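Local structure of arginine decarboxylase (Campylobacter jejuni subsp. jejuni, 3NZP) at residues K245-R259 with I302-P315. The protein probably catalyses the pyridoxal 5'-phosphate-dependent decarboxylation of arginine to agmatine, a step of polyamine and spermidine biosynthesis. Sequence-based numbering, arbitrary orientation.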
loop_
_atom_site.group_PDB
_atom_site.type_symbol
_atom_site.label_atom_id
_atom_site.label_comp_id
_atom_site.label_asym_id
_atom_site.label_seq_id
_atom_site.Cartn_x
_atom_site.Cartn_y
_atom_site.Cartn_z
ATOM N N LYS B 245 -0.205 17.243 -24.556
ATOM C CA LYS B 245 -0.283 18.304 -25.555
ATOM C C LYS B 245 -1.546 19.131 -25.399
ATOM O O LYS B 245 -1.549 20.341 -25.627
ATOM C CB LYS B 245 -0.199 17.723 -26.973
ATOM C CG LYS B 245 1.243 17.571 -27.441
ATOM C CD LYS B 245 1.425 17.083 -28.878
ATOM C CE LYS B 245 1.068 15.610 -29.045
ATOM N NZ LYS B 245 1.605 15.040 -30.333
ATOM N N LYS B 246 -2.627 18.479 -25.009
ATOM C CA LYS B 246 -3.871 19.199 -24.817
ATOM C C LYS B 246 -3.711 20.140 -23.627
ATOM O O LYS B 246 -4.181 21.277 -23.651
ATOM C CB LYS B 246 -5.007 18.216 -24.556
ATOM C CG LYS B 246 -5.714 17.744 -25.812
ATOM C CD LYS B 246 -6.837 18.709 -26.228
ATOM C CE LYS B 246 -7.847 18.998 -25.078
ATOM N NZ LYS B 246 -8.519 17.807 -24.432
ATOM N N ALA B 247 -3.026 19.646 -22.598
ATOM C CA ALA B 247 -2.781 20.395 -21.375
ATOM C C ALA B 247 -1.846 21.567 -21.607
ATOM O O ALA B 247 -2.153 22.704 -21.275
ATOM C CB ALA B 247 -2.184 19.478 -20.321
ATOM N N LEU B 248 -0.689 21.268 -22.172
ATOM C CA LEU B 248 0.302 22.278 -22.426
ATOM C C LEU B 248 -0.297 23.437 -23.212
ATOM O O LEU B 248 -0.066 24.603 -22.887
ATOM C CB LEU B 248 1.473 21.659 -23.172
ATOM C CG LEU B 248 2.670 22.577 -23.401
ATOM C CD1 LEU B 248 3.132 23.207 -22.083
ATOM C CD2 LEU B 248 3.786 21.764 -24.047
ATOM N N ASN B 249 -1.090 23.116 -24.227
ATOM C CA ASN B 249 -1.728 24.135 -25.057
ATOM C C ASN B 249 -2.620 25.074 -24.240
ATOM O O ASN B 249 -2.491 26.295 -24.314
ATOM C CB ASN B 249 -2.553 23.461 -26.141
ATOM C CG ASN B 249 -2.333 24.079 -27.479
ATOM O OD1 ASN B 249 -2.639 25.247 -27.684
ATOM N ND2 ASN B 249 -1.783 23.305 -28.409
ATOM N N GLU B 250 -3.530 24.495 -23.469
ATOM C CA GLU B 250 -4.434 25.274 -22.642
ATOM C C GLU B 250 -3.634 26.136 -21.676
ATOM O O GLU B 250 -3.876 27.333 -21.561
ATOM C CB GLU B 250 -5.349 24.347 -21.853
ATOM C CG GLU B 250 -6.364 25.065 -21.018
ATOM C CD GLU B 250 -7.220 24.119 -20.203
ATOM O OE1 GLU B 250 -7.654 23.082 -20.758
ATOM O OE2 GLU B 250 -7.468 24.422 -19.017
ATOM N N ALA B 251 -2.672 25.525 -20.988
ATOM C CA ALA B 251 -1.841 26.240 -20.030
ATOM C C ALA B 251 -1.052 27.358 -20.710
ATOM O O ALA B 251 -0.928 28.461 -20.171
ATOM C CB ALA B 251 -0.898 25.270 -19.330
ATOM N N GLY B 252 -0.526 27.069 -21.900
ATOM C CA GLY B 252 0.243 28.056 -22.645
ATOM C C GLY B 252 -0.544 29.333 -22.892
ATOM O O GLY B 252 -0.004 30.432 -22.815
ATOM N N ASN B 253 -1.828 29.200 -23.194
ATOM C CA ASN B 253 -2.653 30.368 -23.429
ATOM C C ASN B 253 -2.970 31.083 -22.129
ATOM O O ASN B 253 -3.052 32.303 -22.101
ATOM C CB ASN B 253 -3.938 29.970 -24.157
ATOM C CG ASN B 253 -3.722 29.797 -25.650
ATOM O OD1 ASN B 253 -3.648 30.775 -26.396
ATOM N ND2 ASN B 253 -3.592 28.554 -26.089
ATOM N N ILE B 254 -3.145 30.334 -21.046
ATOM C CA ILE B 254 -3.425 30.951 -19.750
ATOM C C ILE B 254 -2.205 31.801 -19.406
ATOM O O ILE B 254 -2.325 32.928 -18.933
ATOM C CB ILE B 254 -3.656 29.877 -18.637
ATOM C CG1 ILE B 254 -4.990 29.166 -18.869
ATOM C CG2 ILE B 254 -3.674 30.518 -17.261
ATOM C CD1 ILE B 254 -5.344 28.166 -17.818
ATOM N N TYR B 255 -1.027 31.248 -19.662
ATOM C CA TYR B 255 0.224 31.945 -19.412
ATOM C C TYR B 255 0.245 33.295 -20.127
ATOM O O TYR B 255 0.425 34.328 -19.493
ATOM C CB TYR B 255 1.382 31.090 -19.902
ATOM C CG TYR B 255 2.650 31.857 -20.145
ATOM C CD1 TYR B 255 3.435 32.301 -19.087
ATOM C CD2 TYR B 255 3.087 32.105 -21.442
ATOM C CE1 TYR B 255 4.635 32.965 -19.323
ATOM C CE2 TYR B 255 4.277 32.765 -21.688
ATOM C CZ TYR B 255 5.049 33.188 -20.630
ATOM O OH TYR B 255 6.254 33.804 -20.882
ATOM N N THR B 256 0.067 33.287 -21.448
ATOM C CA THR B 256 0.076 34.532 -22.215
ATOM C C THR B 256 -0.992 35.505 -21.716
ATOM O O THR B 256 -0.700 36.673 -21.469
ATOM C CB THR B 256 -0.143 34.297 -23.747
ATOM O OG1 THR B 256 -1.396 33.640 -23.969
ATOM C CG2 THR B 256 0.978 33.454 -24.331
ATOM N N GLU B 257 -2.223 35.026 -21.564
ATOM C CA GLU B 257 -3.312 35.874 -21.093
ATOM C C GLU B 257 -3.000 36.546 -19.760
ATOM O O GLU B 257 -3.386 37.694 -19.520
ATOM C CB GLU B 257 -4.595 35.061 -20.950
ATOM C CG GLU B 257 -5.337 34.866 -22.239
ATOM C CD GLU B 257 -5.765 36.183 -22.858
ATOM O OE1 GLU B 257 -6.368 37.009 -22.132
ATOM O OE2 GLU B 257 -5.502 36.389 -24.065
ATOM N N LEU B 258 -2.311 35.816 -18.890
ATOM C CA LEU B 258 -1.956 36.328 -17.584
ATOM C C LEU B 258 -0.892 37.402 -17.716
ATOM O O LEU B 258 -0.897 38.382 -16.973
ATOM C CB LEU B 258 -1.472 35.186 -16.691
ATOM C CG LEU B 258 -2.328 34.802 -15.475
ATOM C CD1 LEU B 258 -3.800 35.063 -15.702
ATOM C CD2 LEU B 258 -2.103 33.338 -15.181
ATOM N N ARG B 259 0.021 37.235 -18.664
ATOM C CA ARG B 259 1.049 38.245 -18.844
ATOM C C ARG B 259 0.442 39.534 -19.377
ATOM O O ARG B 259 0.806 40.631 -18.951
ATOM C CB ARG B 259 2.115 37.776 -19.814
ATOM C CG ARG B 259 2.908 36.611 -19.328
ATOM C CD ARG B 259 4.247 36.638 -20.006
ATOM N NE ARG B 259 4.834 37.961 -19.841
ATOM C CZ ARG B 259 6.111 38.245 -20.049
ATOM N NH1 ARG B 259 6.947 37.294 -20.436
ATOM N NH2 ARG B 259 6.548 39.481 -19.857
ATOM N N ILE B 302 4.849 23.380 -28.992
ATOM C CA ILE B 302 3.580 23.951 -28.559
ATOM C C ILE B 302 3.763 25.337 -27.955
ATOM O O ILE B 302 3.024 26.274 -28.272
ATOM C CB ILE B 302 2.889 23.080 -27.491
ATOM C CG1 ILE B 302 2.711 21.642 -27.991
ATOM C CG2 ILE B 302 1.531 23.691 -27.136
ATOM C CD1 ILE B 302 1.771 21.514 -29.171
ATOM N N LEU B 303 4.749 25.470 -27.076
ATOM C CA LEU B 303 4.983 26.754 -26.431
ATOM C C LEU B 303 5.462 27.811 -27.421
ATOM O O LEU B 303 4.956 28.931 -27.424
ATOM C CB LEU B 303 5.978 26.603 -25.280
ATOM C CG LEU B 303 5.493 25.751 -24.101
ATOM C CD1 LEU B 303 6.615 25.664 -23.081
ATOM C CD2 LEU B 303 4.234 26.348 -23.480
ATOM N N LYS B 304 6.429 27.458 -28.263
ATOM C CA LYS B 304 6.935 28.399 -29.254
ATOM C C LYS B 304 5.772 28.950 -30.059
ATOM O O LYS B 304 5.601 30.156 -30.186
ATOM C CB LYS B 304 7.900 27.714 -30.201
ATOM C CG LYS B 304 8.360 28.597 -31.335
ATOM C CD LYS B 304 9.341 27.844 -32.208
ATOM C CE LYS B 304 9.858 28.692 -33.353
ATOM N NZ LYS B 304 10.801 27.903 -34.209
ATOM N N ASN B 305 4.971 28.050 -30.601
ATOM C CA ASN B 305 3.821 28.446 -31.381
ATOM C C ASN B 305 2.926 29.445 -30.655
ATOM O O ASN B 305 2.571 30.486 -31.208
ATOM C CB ASN B 305 3.015 27.212 -31.767
ATOM C CG ASN B 305 3.543 26.548 -33.028
ATOM O OD1 ASN B 305 4.750 26.570 -33.305
ATOM N ND2 ASN B 305 2.640 25.950 -33.800
ATOM N N ILE B 306 2.558 29.137 -29.419
ATOM C CA ILE B 306 1.705 30.041 -28.669
ATOM C C ILE B 306 2.405 31.371 -28.432
ATOM O O ILE B 306 1.806 32.436 -28.578
ATOM C CB ILE B 306 1.312 29.431 -27.328
ATOM C CG1 ILE B 306 0.529 28.151 -27.577
ATOM C CG2 ILE B 306 0.514 30.435 -26.507
ATOM C CD1 ILE B 306 -0.055 27.533 -26.339
ATOM N N ALA B 307 3.676 31.313 -28.064
ATOM C CA ALA B 307 4.420 32.534 -27.817
ATOM C C ALA B 307 4.417 33.401 -29.067
ATOM O O ALA B 307 4.285 34.620 -28.983
ATOM C CB ALA B 307 5.845 32.214 -27.409
ATOM N N GLU B 308 4.552 32.774 -30.231
ATOM C CA GLU B 308 4.556 33.525 -31.475
ATOM C C GLU B 308 3.169 34.079 -31.771
ATOM O O GLU B 308 3.022 35.271 -32.001
ATOM C CB GLU B 308 5.039 32.651 -32.624
ATOM C CG GLU B 308 6.435 32.112 -32.411
ATOM C CD GLU B 308 6.969 31.358 -33.623
ATOM O OE1 GLU B 308 6.203 30.565 -34.227
ATOM O OE2 GLU B 308 8.165 31.557 -33.962
ATOM N N GLN B 309 2.153 33.226 -31.747
ATOM C CA GLN B 309 0.795 33.674 -32.020
ATOM C C GLN B 309 0.431 34.898 -31.197
ATOM O O GLN B 309 0.033 35.924 -31.744
ATOM C CB GLN B 309 -0.219 32.569 -31.732
ATOM C CG GLN B 309 -1.665 33.047 -31.806
ATOM C CD GLN B 309 -2.664 31.964 -31.466
ATOM O OE1 GLN B 309 -2.583 31.343 -30.400
ATOM N NE2 GLN B 309 -3.617 31.729 -32.366
ATOM N N LYS B 310 0.562 34.791 -29.882
ATOM C CA LYS B 310 0.240 35.899 -29.002
ATOM C C LYS B 310 1.399 36.883 -28.991
ATOM O O LYS B 310 1.395 37.854 -28.238
ATOM C CB LYS B 310 -0.012 35.379 -27.588
ATOM C CG LYS B 310 -1.051 34.273 -27.498
ATOM C CD LYS B 310 -2.395 34.726 -28.049
ATOM C CE LYS B 310 -3.550 33.829 -27.579
ATOM N NZ LYS B 310 -3.795 33.830 -26.085
ATOM N N LYS B 311 2.384 36.625 -29.848
ATOM C CA LYS B 311 3.594 37.456 -29.957
ATOM C C LYS B 311 4.068 37.944 -28.601
ATOM O O LYS B 311 4.331 39.128 -28.395
ATOM C CB LYS B 311 3.381 38.633 -30.919
ATOM C CG LYS B 311 2.102 39.395 -30.725
ATOM C CD LYS B 311 1.812 40.278 -31.926
ATOM C CE LYS B 311 0.491 41.016 -31.737
ATOM N NZ LYS B 311 0.189 41.936 -32.865
ATOM N N ASP B 312 4.172 36.986 -27.682
ATOM C CA ASP B 312 4.618 37.233 -26.322
ATOM C C ASP B 312 5.956 36.547 -26.122
ATOM O O ASP B 312 6.551 36.015 -27.067
ATOM C CB ASP B 312 3.592 36.693 -25.337
ATOM C CG ASP B 312 3.550 37.490 -24.051
ATOM O OD1 ASP B 312 2.460 37.560 -23.442
ATOM O OD2 ASP B 312 4.598 38.050 -23.649
ATOM N N LEU B 313 6.418 36.558 -24.880
ATOM C CA LEU B 313 7.701 35.961 -24.515
ATOM C C LEU B 313 7.671 34.448 -24.326
ATOM O O LEU B 313 6.862 33.926 -23.558
ATOM C CB LEU B 313 8.201 36.614 -23.228
ATOM C CG LEU B 313 9.415 35.943 -22.615
ATOM C CD1 LEU B 313 10.605 36.135 -23.535
ATOM C CD2 LEU B 313 9.677 36.524 -21.243
ATOM N N GLU B 314 8.556 33.743 -25.025
ATOM C CA GLU B 314 8.631 32.289 -24.881
ATOM C C GLU B 314 8.960 32.011 -23.415
ATOM O O GLU B 314 10.006 32.439 -22.920
ATOM C CB GLU B 314 9.724 31.720 -25.782
ATOM C CG GLU B 314 9.387 31.742 -27.263
ATOM C CD GLU B 314 10.490 31.141 -28.115
ATOM O OE1 GLU B 314 10.255 30.900 -29.318
ATOM O OE2 GLU B 314 11.597 30.911 -27.583
ATOM N N PRO B 315 8.070 31.297 -22.696
ATOM C CA PRO B 315 8.239 30.960 -21.272
ATOM C C PRO B 315 9.389 30.011 -20.936
ATOM O O PRO B 315 9.948 29.351 -21.807
ATOM C CB PRO B 315 6.885 30.361 -20.913
ATOM C CG PRO B 315 6.514 29.647 -22.176
ATOM C CD PRO B 315 6.834 30.685 -23.225
HETATM O O HOH W 1 -3.092 28.324 -29.425
#
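Ile306 sits as a knob in a hole formed by Asn249, Gly252, Asn253 and Thr256, and this marks the tightly packed part of the contact. Its CG2 lies 3.7 Å from Gly252 O, where Gly252 presents only backbone, while Ile306 CD1 lies 3.4 Å from Asn249 O. Helices 245-259 and 302-309 run with axes 9.6 Å apart at a crossing angle of -30°. They are neighbouring outer helices of the TIM barrel; Leu248 CD1 is 3.6 Å from Leu303 CD2, and both leucines also touch strand 268-272 beneath them.

After the Schellman motif at Lys311, the loop turns back along helix 245-259. Pro315 CB lies over one face of the Tyr255 ring, 3.8 Å from its centroid and 27° off the normal, a CH-pi contact. At the ring edge, Tyr255 OH donates to Leu313 O (2.7 Å) from above the carbonyl plane. Nearby, Asp312 OD2 and Arg259 NE form a long salt bridge (3.8 Å), the oxygen well out of the guanidinium plane.

Another flank is polar. Lys310 bends at chi2 (-58°) and chi4, curling the chain past Thr256, so that NZ donates to Asn253 OD1 (3.1 Å), on a lone pair, and to Thr256 OG1. On the solvent side, a water donates to exposed Gln309 OE1 and accepts a weak bond from Asn253 ND2; Gln309 NE2 bonds to Leu394 O of the second subunit. Ile306 thus packs against carbonyls and polar side chains, the leucines supplying apolar contact, whereas two neutral oxygens and the Glu257 carboxylate, at long ion-pair range, probably stabilise the positive charge of Lys310.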